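Local coordinates for nuclear import protein MOG1 (Saccharomyces cerevisiae, PDB 1JHS) that takes part in the Ran GTPase system of nuclear protein import and poly(A)+ mRNA export, interacting with the yeast Ran homologue GSP1, at residues A[72-75]-A[76-80]. The protein carries 1 engineered substitution. Residues are numbered along the deposited sequence; the frame is centred on the assembly and turned at random.
Sequences EAWQ and FHVED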
loop_
_atom_site.group_PDB
_atom_site.type_symbol
_atom_site.label_atom_id
_atom_site.label_comp_id
_atom_site.label_asym_id
_atom_site.label_seq_id
_atom_site.Cartn_x
_atom_site.Cartn_y
_atom_site.Cartn_z
ATOM N N GLU A 72 13.609 9.591 -2.144
ATOM C CA GLU A 72 13.905 9.937 -0.763
ATOM C C GLU A 72 12.618 10.234 0.006
ATOM O O GLU A 72 12.478 9.833 1.169
ATOM C CB GLU A 72 14.849 11.145 -0.703
ATOM C CG GLU A 72 16.301 10.770 -0.588
ATOM C CD GLU A 72 17.217 11.993 -0.650
ATOM O OE1 GLU A 72 16.843 13.065 -0.111
ATOM O OE2 GLU A 72 18.313 11.865 -1.245
ATOM N N ALA A 73 11.673 10.917 -0.639
ATOM C CA ALA A 73 10.391 11.219 0.006
ATOM C C ALA A 73 9.653 9.895 0.279
ATOM O O ALA A 73 9.033 9.708 1.328
ATOM C CB ALA A 73 9.539 12.120 -0.895
ATOM N N TRP A 74 9.733 8.983 -0.674
ATOM C CA TRP A 74 9.068 7.692 -0.525
ATOM C C TRP A 74 9.689 6.934 0.648
ATOM O O TRP A 74 8.970 6.403 1.512
ATOM C CB TRP A 74 9.191 6.899 -1.831
ATOM C CG TRP A 74 8.632 5.505 -1.777
ATOM C CD1 TRP A 74 7.321 5.126 -1.974
ATOM C CD2 TRP A 74 9.374 4.305 -1.562
ATOM N NE1 TRP A 74 7.217 3.747 -1.908
ATOM C CE2 TRP A 74 8.463 3.222 -1.658
ATOM C CE3 TRP A 74 10.736 4.030 -1.301
ATOM C CZ2 TRP A 74 8.863 1.882 -1.492
ATOM C CZ3 TRP A 74 11.128 2.690 -1.135
ATOM C CH2 TRP A 74 10.192 1.641 -1.235
ATOM N N GLN A 75 11.018 6.892 0.707
ATOM C CA GLN A 75 11.683 6.185 1.813
ATOM C C GLN A 75 11.267 6.748 3.160
ATOM O O GLN A 75 11.100 6.016 4.131
ATOM C CB GLN A 75 13.212 6.278 1.661
ATOM C CG GLN A 75 13.728 5.567 0.403
ATOM C CD GLN A 75 15.245 5.720 0.229
ATOM O OE1 GLN A 75 15.768 6.842 0.172
ATOM N NE2 GLN A 75 15.946 4.610 0.161
ATOM N N PHE A 76 11.111 8.068 3.218
ATOM C CA PHE A 76 10.706 8.739 4.437
ATOM C C PHE A 76 9.325 8.244 4.865
ATOM O O PHE A 76 9.097 7.947 6.046
ATOM C CB PHE A 76 10.647 10.257 4.196
ATOM C CG PHE A 76 10.086 11.039 5.364
ATOM C CD1 PHE A 76 10.913 11.498 6.375
ATOM C CD2 PHE A 76 8.711 11.269 5.465
ATOM C CE1 PHE A 76 10.383 12.172 7.480
ATOM C CE2 PHE A 76 8.170 11.945 6.571
ATOM C CZ PHE A 76 9.007 12.393 7.575
ATOM N N HIS A 77 8.396 8.162 3.900
ATOM C CA HIS A 77 7.049 7.723 4.217
ATOM C C HIS A 77 6.985 6.258 4.557
ATOM O O HIS A 77 6.138 5.846 5.355
ATOM C CB HIS A 77 6.093 8.046 3.073
ATOM C CG HIS A 77 5.773 9.503 2.975
ATOM N ND1 HIS A 77 5.075 10.174 3.957
ATOM C CD2 HIS A 77 6.084 10.426 2.035
ATOM C CE1 HIS A 77 4.972 11.451 3.626
ATOM N NE2 HIS A 77 5.576 11.631 2.464
ATOM N N VAL A 78 7.864 5.473 3.946
ATOM C CA VAL A 78 7.923 4.038 4.262
ATOM C C VAL A 78 8.382 3.883 5.723
ATOM O O VAL A 78 7.813 3.080 6.488
ATOM C CB VAL A 78 8.940 3.282 3.332
ATOM C CG1 VAL A 78 9.133 1.832 3.846
ATOM C CG2 VAL A 78 8.391 3.201 1.901
ATOM N N GLU A 79 9.418 4.642 6.096
ATOM C CA GLU A 79 9.966 4.575 7.460
ATOM C C GLU A 79 8.869 4.860 8.487
ATOM O O GLU A 79 8.746 4.146 9.493
ATOM C CB GLU A 79 11.129 5.571 7.618
ATOM C CG GLU A 79 11.803 5.578 9.002
ATOM C CD GLU A 79 12.501 4.265 9.361
ATOM O OE1 GLU A 79 12.918 3.518 8.452
ATOM O OE2 GLU A 79 12.655 3.980 10.571
ATOM N N ASP A 80 8.056 5.888 8.240
ATOM C CA ASP A 80 6.967 6.196 9.176
ATOM C C ASP A 80 6.017 5.020 9.367
ATOM O O ASP A 80 5.510 4.788 10.473
ATOM C CB ASP A 80 6.174 7.414 8.711
ATOM C CG ASP A 80 6.920 8.710 8.944
ATOM O OD1 ASP A 80 7.992 8.675 9.575
ATOM O OD2 ASP A 80 6.440 9.777 8.499
#
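W74 and V78, one helical turn apart, make the closest side-chain packing here: CG2 of V78 lies 3.6 Å from the centroid of the six-membered indole ring of W74. Because that line leans just 13° from the ring normal, the methyl sits over the face, a CH-pi contact. Its nearest ring atom is W74 CE2, at 3.6 Å from V78 CG2. The torsions explain the meeting: W74 swings CG anti to its own amide nitrogen (chi1 176°), while V78 sets CG2 anti to its carbonyl carbon, which turns this methyl back toward the preceding turn. In the backbone, V78 N donates to W74 O at 2.8 Å, and similar i to i+4 bonds run from F76 N to E72 O, H77 N to A73 O and E79 N to Q75 O, the ladder of a regular alpha-helix. At W74, a serine would leave the V78 methyl without its aromatic face and would probably open a gap against the sheet, with V128 O losing its indole donor.

The other flank is looser. E72 is exposed and its side chain comes no nearer than 6.2 Å to residues 76-80; Q75 is partly exposed, its side chain extended beyond CG, and F76, also partly exposed, reaches across mainly through CB, 3.3 Å from A73 O.

Helix 70-83 thus lays its apolar side on the seven-stranded antiparallel sheet. W74 NE1 bonds V128 O and its ring meets F104, V108 touches both W74 and V78, A73 and H77 pack on L130, and H77 NE2 is hydrogen-bonded to D139 of strand 138-147.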